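PDB 3FAJ: structural protein ORF131, which serves as a structural component of the virion of an archaeal virus and probably binds DNA. Local coordinates for residues Gly29-Gly34 / Ala66-Thr71; Glu73-Ile78 / Ala120-Pro125. One frame throughout, in Å; residues are numbered along the deposited sequence.

Contact 1: Gly29-Gly34 / Ala66-Thr71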
ATOM      1  N   GLY A  29     -13.338   5.468   7.444  1.00 30.12           N
ATOM      2  CA  GLY A  29     -13.537   4.306   6.595  1.00 27.75           C
ATOM      3  C   GLY A  29     -12.802   4.407   5.272  1.00 25.73           C
ATOM      4  O   GLY A  29     -12.967   3.553   4.399  1.00 25.99           O
ATOM      5  N   ASP A  30     -11.979   5.447   5.117  1.00 24.49           N
ATOM      6  CA  ASP A  30     -11.254   5.639   3.859  1.00 23.97           C
ATOM      7  C   ASP A  30      -9.932   4.883   3.908  1.00 23.83           C
ATOM      8  O   ASP A  30      -8.852   5.472   4.039  1.00 23.96           O
ATOM      9  CB  ASP A  30     -11.039   7.133   3.559  1.00 24.16           C
ATOM     10  CG  ASP A  30     -10.518   7.388   2.144  1.00 25.46           C
ATOM     11  OD1 ASP A  30     -10.299   6.418   1.397  1.00 24.75           O
ATOM     12  OD2 ASP A  30     -10.361   8.587   1.787  1.00 28.60           O
ATOM     13  N   TYR A  31     -10.030   3.559   3.791  1.00 22.75           N
ATOM     14  CA  TYR A  31      -8.860   2.693   3.918  1.00 22.50           C
ATOM     15  C   TYR A  31      -7.913   2.858   2.740  1.00 22.65           C
ATOM     16  O   TYR A  31      -6.699   2.755   2.913  1.00 23.35           O
ATOM     17  CB  TYR A  31      -9.281   1.224   4.109  1.00 22.77           C
ATOM     18  CG  TYR A  31     -10.299   1.072   5.208  1.00 23.33           C
ATOM     19  CD1 TYR A  31     -10.087   1.626   6.483  1.00 23.49           C
ATOM     20  CD2 TYR A  31     -11.501   0.399   4.974  1.00 22.83           C
ATOM     21  CE1 TYR A  31     -11.050   1.515   7.496  1.00 23.84           C
ATOM     22  CE2 TYR A  31     -12.456   0.281   5.990  1.00 21.71           C
ATOM     23  CZ  TYR A  31     -12.217   0.829   7.239  1.00 23.22           C
ATOM     24  OH  TYR A  31     -13.178   0.717   8.227  1.00 24.60           O
ATOM     25  N   ALA A  32      -8.478   3.092   1.549  1.00 23.12           N
ATOM     26  CA  ALA A  32      -7.673   3.390   0.375  1.00 23.22           C
ATOM     27  C   ALA A  32      -6.778   4.615   0.634  1.00 24.04           C
ATOM     28  O   ALA A  32      -5.562   4.569   0.383  1.00 22.89           O
ATOM     29  CB  ALA A  32      -8.586   3.602  -0.859  1.00 24.40           C
ATOM     30  N   GLY A  33      -7.371   5.699   1.139  1.00 24.36           N
ATOM     31  CA  GLY A  33      -6.607   6.919   1.482  1.00 24.54           C
ATOM     32  C   GLY A  33      -5.544   6.640   2.535  1.00 25.49           C
ATOM     33  O   GLY A  33      -4.405   7.154   2.443  1.00 25.34           O
ATOM     34  N   GLY A  34      -5.903   5.817   3.531  1.00 24.11           N
ATOM     35  CA  GLY A  34      -4.964   5.454   4.602  1.00 24.63           C
ATOM     36  C   GLY A  34      -3.789   4.663   4.025  1.00 24.17           C
ATOM     37  O   GLY A  34      -2.638   4.870   4.421  1.00 25.18           O
ATOM     38  N   ALA A  66     -14.960  -4.331   5.490  1.00 24.91           N
ATOM     39  CA  ALA A  66     -15.928  -3.365   4.954  1.00 25.10           C
ATOM     40  C   ALA A  66     -16.538  -3.776   3.595  1.00 25.11           C
ATOM     41  O   ALA A  66     -17.555  -3.213   3.163  1.00 26.03           O
ATOM     42  CB  ALA A  66     -15.272  -2.003   4.846  1.00 25.13           C
ATOM     43  N   GLY A  67     -15.946  -4.775   2.946  1.00 24.44           N
ATOM     44  CA  GLY A  67     -16.373  -5.160   1.600  1.00 24.16           C
ATOM     45  C   GLY A  67     -15.871  -4.283   0.470  1.00 24.27           C
ATOM     46  O   GLY A  67     -16.466  -4.280  -0.626  1.00 24.16           O
ATOM     47  N   ASP A  68     -14.793  -3.530   0.730  1.00 22.88           N
ATOM     48  CA  ASP A  68     -14.107  -2.729  -0.304  1.00 23.69           C
ATOM     49  C   ASP A  68     -13.156  -3.674  -1.048  1.00 23.81           C
ATOM     50  O   ASP A  68     -11.933  -3.661  -0.823  1.00 23.61           O
ATOM     51  CB  ASP A  68     -13.279  -1.590   0.318  1.00 23.64           C
ATOM     52  CG  ASP A  68     -14.092  -0.673   1.237  1.00 25.77           C
ATOM     53  OD1 ASP A  68     -15.219  -0.275   0.856  1.00 26.96           O
ATOM     54  OD2 ASP A  68     -13.577  -0.313   2.326  1.00 25.11           O
ATOM     55  N   GLU A  69     -13.736  -4.530  -1.889  1.00 24.15           N
ATOM     56  CA  GLU A  69     -13.018  -5.690  -2.424  1.00 24.15           C
ATOM     57  C   GLU A  69     -11.857  -5.260  -3.317  1.00 23.63           C
ATOM     58  O   GLU A  69     -10.780  -5.849  -3.253  1.00 24.22           O
ATOM     59  CB  GLU A  69     -13.979  -6.600  -3.213  1.00 24.82           C
ATOM     60  CG  GLU A  69     -13.327  -7.895  -3.711  1.00 25.81           C
ATOM     61  CD  GLU A  69     -14.289  -8.863  -4.367  1.00 26.40           C
ATOM     62  OE1 GLU A  69     -15.536  -8.665  -4.287  1.00 29.70           O
ATOM     63  OE2 GLU A  69     -13.796  -9.862  -4.936  1.00 28.40           O
ATOM     64  N   ARG A  70     -12.077  -4.256  -4.165  1.00 23.47           N
ATOM     65  CA  ARG A  70     -11.043  -3.818  -5.115  0.50 23.50           C
ATOM     66  C   ARG A  70      -9.881  -3.147  -4.382  1.00 23.31           C
ATOM     67  O   ARG A  70      -8.699  -3.324  -4.748  1.00 23.83           O
ATOM     68  CB  ARG A  70     -11.636  -2.889  -6.178  0.50 23.41           C
ATOM     69  CG  ARG A  70     -12.713  -3.544  -7.035  0.50 24.61           C
ATOM     70  CD  ARG A  70     -13.083  -2.637  -8.201  0.50 26.16           C
ATOM     71  NE  ARG A  70     -14.127  -3.192  -9.067  0.50 29.82           N
ATOM     72  CZ  ARG A  70     -13.940  -4.163  -9.957  0.50 29.95           C
ATOM     73  NH1 ARG A  70     -12.741  -4.729 -10.085  0.50 29.93           N
ATOM     74  NH2 ARG A  70     -14.955  -4.577 -10.714  0.50 28.16           N
ATOM     75  N   THR A  71     -10.218  -2.397  -3.329  1.00 23.31           N
ATOM     76  CA  THR A  71      -9.228  -1.760  -2.465  1.00 23.46           C
ATOM     77  C   THR A  71      -8.358  -2.818  -1.766  1.00 23.75           C
ATOM     78  O   THR A  71      -7.114  -2.716  -1.750  1.00 23.59           O
ATOM     79  CB  THR A  71      -9.936  -0.843  -1.410  1.00 23.31           C
ATOM     80  OG1 THR A  71     -10.505   0.289  -2.094  1.00 22.80           O
ATOM     81  CG2 THR A  71      -8.931  -0.352  -0.347  1.00 23.73           C
TER
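Thr71 OG1, hydrogen-bonded by Asn131 ND2 of helix 125-132, lies beside the methyl of Ala32, and its own CG2 stands 4.0 Å from Ala32 CB. The contact joins two helix N-termini of the largely helical fold of this RIP/P131-family protein: helix 31-43, with Asp30 as N-cap, and helix 69-86, with Asp68 in that position. Thr71 has OG1 anti to the carbonyl carbon (chi1 -69°), which puts CG2 anti to the backbone N and lets oxygen and methyl both meet Ala32; CG2 also comes within 4.0 Å of Ala32 N.

At the other end of the contact Tyr31 presents its ring edge to Asp68. Tyr31 CD2 lies 3.4 Å from Asp68 OD2, which sits at the ring edge near its plane. The two side chains cross at about a right angle, with ring and carboxylate planes 51° apart, and no hydrogen bond links the two segments. Next along the same edge, Tyr31 CE2 touches Ala66 CB at 3.8 Å, with the methyl in the ring plane. One ring face is covered from within its own segment, Gly29 O standing over the centre.

The chain turns sharply at Gly67, whose positive phi (79°) belongs to the Schellman motif ending helix 51-66; after it Asp68 starts the next helix without a capping bond of its own. Arg134, the last modelled residue, approaches this turn: its NE donates to Ala66 O and makes a long, weak ion pair with Asp68 OD1. Tyr31 also touches Glu59 and Asn62 of helix 51-66. At the first N-cap the bond is made: Asp30 OD1 accepts from Gly33 N at 3.0 Å, the donor lying well above the carboxylate plane.

Contact 2: Glu73-Ile78 / Ala120-Pro125; sequences EAIHAI and AFLASP
The Phe121 ring meets the methyl of Ala74 obliquely, CD2 lying 3.8 Å from Ala74 CB. CG of this ring is anti to the backbone N (chi1 176°), which swings it toward helix 69-86. Wholly apolar, this helix-helix interface depends most on Leu122, whose isobutyl end reaches Ala74, Ile75 and Ile78, which lie on about one turn of helix 69-86. Leu122 CD2 lies 3.9 Å from the same Ala74 methyl. Both its methyls also border Ile75 CG1, the two side chains crossing at about a right angle, while Leu122 CD1 meets Ile78 CD1 tip to tip at 3.9 Å.

Just beyond, helix 113-123 ends. Phe121 O accepts from Ser124 OG (2.8 Å) and Ser124 N, both from the same face of its carbonyl plane, and from Thr127 OG1 as well; Ser124 then serves as N-cap of helix 125-132. Helix 31-43 packs against the interface through Val36 on Leu122, Ala35 on Ile75 and Leu39 on Ile78, and helix 51-66 adds Leu56 and Glu59 against Ile75.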
ATOM      1  N   GLU A  73      -7.799  -5.797  -2.844  1.00 23.06           N
ATOM      2  CA  GLU A  73      -6.945  -6.450  -3.848  1.00 23.52           C
ATOM      3  C   GLU A  73      -5.779  -5.565  -4.284  1.00 23.70           C
ATOM      4  O   GLU A  73      -4.654  -6.065  -4.465  1.00 23.80           O
ATOM      5  CB  GLU A  73      -7.784  -6.898  -5.035  1.00 23.14           C
ATOM      6  CG  GLU A  73      -8.760  -8.041  -4.636  1.00 21.75           C
ATOM      7  CD  GLU A  73      -9.757  -8.401  -5.722  1.00 21.95           C
ATOM      8  OE1 GLU A  73      -9.992  -7.580  -6.637  1.00 24.64           O
ATOM      9  OE2 GLU A  73     -10.316  -9.519  -5.645  1.00 21.29           O
ATOM     10  N   ALA A  74      -6.018  -4.255  -4.415  1.00 23.58           N
ATOM     11  CA  ALA A  74      -4.926  -3.358  -4.799  1.00 23.97           C
ATOM     12  C   ALA A  74      -3.829  -3.327  -3.738  1.00 24.78           C
ATOM     13  O   ALA A  74      -2.632  -3.398  -4.076  1.00 24.25           O
ATOM     14  CB  ALA A  74      -5.447  -1.925  -5.135  1.00 23.80           C
ATOM     15  N   ILE A  75      -4.238  -3.250  -2.467  1.00 24.37           N
ATOM     16  CA  ILE A  75      -3.261  -3.253  -1.354  1.00 24.10           C
ATOM     17  C   ILE A  75      -2.516  -4.593  -1.350  1.00 24.40           C
ATOM     18  O   ILE A  75      -1.295  -4.622  -1.216  1.00 24.37           O
ATOM     19  CB  ILE A  75      -3.915  -2.948   0.005  1.00 24.85           C
ATOM     20  CG1 ILE A  75      -4.578  -1.554  -0.008  1.00 25.00           C
ATOM     21  CG2 ILE A  75      -2.849  -3.088   1.120  1.00 23.04           C
ATOM     22  CD1 ILE A  75      -5.570  -1.355   1.158  1.00 24.21           C
ATOM     23  N   HIS A  76      -3.244  -5.698  -1.553  1.00 23.68           N
ATOM     24  CA  HIS A  76      -2.617  -7.013  -1.578  1.00 24.70           C
ATOM     25  C   HIS A  76      -1.516  -7.068  -2.649  1.00 24.08           C
ATOM     26  O   HIS A  76      -0.423  -7.602  -2.399  1.00 25.31           O
ATOM     27  CB  HIS A  76      -3.679  -8.093  -1.808  1.00 24.51           C
ATOM     28  CG  HIS A  76      -3.178  -9.482  -1.600  1.00 26.29           C
ATOM     29  ND1 HIS A  76      -2.660 -10.253  -2.622  1.00 27.20           N
ATOM     30  CD2 HIS A  76      -3.131 -10.251  -0.485  1.00 27.85           C
ATOM     31  CE1 HIS A  76      -2.311 -11.436  -2.145  1.00 27.50           C
ATOM     32  NE2 HIS A  76      -2.592 -11.465  -0.852  1.00 29.33           N
ATOM     33  N   ALA A  77      -1.799  -6.518  -3.831  1.00 24.50           N
ATOM     34  CA  ALA A  77      -0.823  -6.535  -4.942  1.00 24.75           C
ATOM     35  C   ALA A  77       0.436  -5.768  -4.552  1.00 24.65           C
ATOM     36  O   ALA A  77       1.554  -6.235  -4.819  1.00 24.54           O
ATOM     37  CB  ALA A  77      -1.444  -5.968  -6.251  1.00 24.14           C
ATOM     38  N   ILE A  78       0.260  -4.617  -3.909  1.00 24.53           N
ATOM     39  CA  ILE A  78       1.395  -3.790  -3.483  1.00 24.64           C
ATOM     40  C   ILE A  78       2.223  -4.499  -2.398  1.00 24.70           C
ATOM     41  O   ILE A  78       3.454  -4.507  -2.461  1.00 24.55           O
ATOM     42  CB  ILE A  78       0.939  -2.394  -3.030  1.00 25.20           C
ATOM     43  CG1 ILE A  78       0.404  -1.620  -4.258  1.00 25.47           C
ATOM     44  CG2 ILE A  78       2.109  -1.626  -2.375  1.00 25.22           C
ATOM     45  CD1 ILE A  78      -0.394  -0.334  -3.873  1.00 27.33           C
ATOM     46  N   ALA A 120      -2.253   4.750  -7.782  1.00 24.62           N
ATOM     47  CA  ALA A 120      -3.184   5.716  -8.390  1.00 24.67           C
ATOM     48  C   ALA A 120      -4.637   5.290  -8.171  1.00 24.36           C
ATOM     49  O   ALA A 120      -5.513   6.131  -7.972  1.00 25.62           O
ATOM     50  CB  ALA A 120      -2.914   5.838  -9.857  1.00 24.64           C
ATOM     51  N   PHE A 121      -4.884   3.995  -8.265  1.00 24.23           N
ATOM     52  CA  PHE A 121      -6.233   3.457  -8.067  1.00 23.77           C
ATOM     53  C   PHE A 121      -6.692   3.737  -6.644  1.00 23.54           C
ATOM     54  O   PHE A 121      -7.817   4.182  -6.416  1.00 23.45           O
ATOM     55  CB  PHE A 121      -6.255   1.954  -8.364  1.00 24.82           C
ATOM     56  CG  PHE A 121      -7.583   1.305  -8.101  1.00 24.41           C
ATOM     57  CD1 PHE A 121      -8.657   1.532  -8.961  1.00 24.46           C
ATOM     58  CD2 PHE A 121      -7.755   0.458  -7.011  1.00 26.67           C
ATOM     59  CE1 PHE A 121      -9.896   0.920  -8.728  1.00 24.68           C
ATOM     60  CE2 PHE A 121      -8.997  -0.148  -6.759  1.00 27.11           C
ATOM     61  CZ  PHE A 121     -10.055   0.078  -7.641  1.00 25.32           C
ATOM     62  N   LEU A 122      -5.817   3.499  -5.686  1.00 22.49           N
ATOM     63  CA  LEU A 122      -6.161   3.720  -4.290  1.00 23.29           C
ATOM     64  C   LEU A 122      -6.355   5.201  -3.996  1.00 23.34           C
ATOM     65  O   LEU A 122      -7.216   5.571  -3.196  1.00 24.67           O
ATOM     66  CB  LEU A 122      -5.086   3.141  -3.383  1.00 22.85           C
ATOM     67  CG  LEU A 122      -5.043   1.590  -3.393  1.00 23.23           C
ATOM     68  CD1 LEU A 122      -3.759   1.180  -2.757  1.00 25.21           C
ATOM     69  CD2 LEU A 122      -6.221   0.932  -2.651  1.00 25.00           C
ATOM     70  N   ALA A 123      -5.574   6.037  -4.673  1.00 23.49           N
ATOM     71  CA  ALA A 123      -5.634   7.478  -4.487  1.00 23.29           C
ATOM     72  C   ALA A 123      -6.846   8.110  -5.185  1.00 23.52           C
ATOM     73  O   ALA A 123      -7.254   9.227  -4.850  1.00 24.19           O
ATOM     74  CB  ALA A 123      -4.317   8.105  -4.978  1.00 23.46           C
ATOM     75  N   SER A 124      -7.422   7.403  -6.162  1.00 23.15           N
ATOM     76  CA  SER A 124      -8.435   7.984  -7.048  1.00 23.38           C
ATOM     77  C   SER A 124      -9.705   8.349  -6.284  1.00 22.98           C
ATOM     78  O   SER A 124     -10.076   7.629  -5.361  1.00 23.31           O
ATOM     79  CB  SER A 124      -8.796   7.023  -8.193  1.00 24.64           C
ATOM     80  OG  SER A 124      -9.573   5.938  -7.717  1.00 23.54           O
ATOM     81  N   PRO A 125     -10.351   9.474  -6.660  1.00 22.95           N
ATOM     82  CA  PRO A 125     -11.623   9.868  -6.035  1.00 23.08           C
ATOM     83  C   PRO A 125     -12.640   8.742  -5.968  1.00 23.44           C
ATOM     84  O   PRO A 125     -13.241   8.518  -4.904  1.00 24.20           O
ATOM     85  CB  PRO A 125     -12.120  10.998  -6.944  1.00 23.37           C
ATOM     86  CG  PRO A 125     -10.897  11.617  -7.448  1.00 22.94           C
ATOM     87  CD  PRO A 125      -9.911  10.474  -7.649  1.00 22.60           C
TER

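Contact 1 comes first along the chain and closes before contact 2 opens; their centres lie 9 Å apart. Helix 69-86 serves both, its first turn facing the start of helix 31-43 and its next turns facing the end of helix 113-123. The two contacts touch directly: Leu122 O packs on Ala32 CB, and Leu122 CD2 on Thr71 CG2 at 3.8 Å. Three helices distant in sequence thus meet along one continuous line of packing, apolar in contact 2 and mixed in contact 1. The centre of contact 2 lies about 7 Å from the centre of the chain, that of contact 1 about 11 Å, so the line runs from the core of this compact helical virion protein toward its periphery.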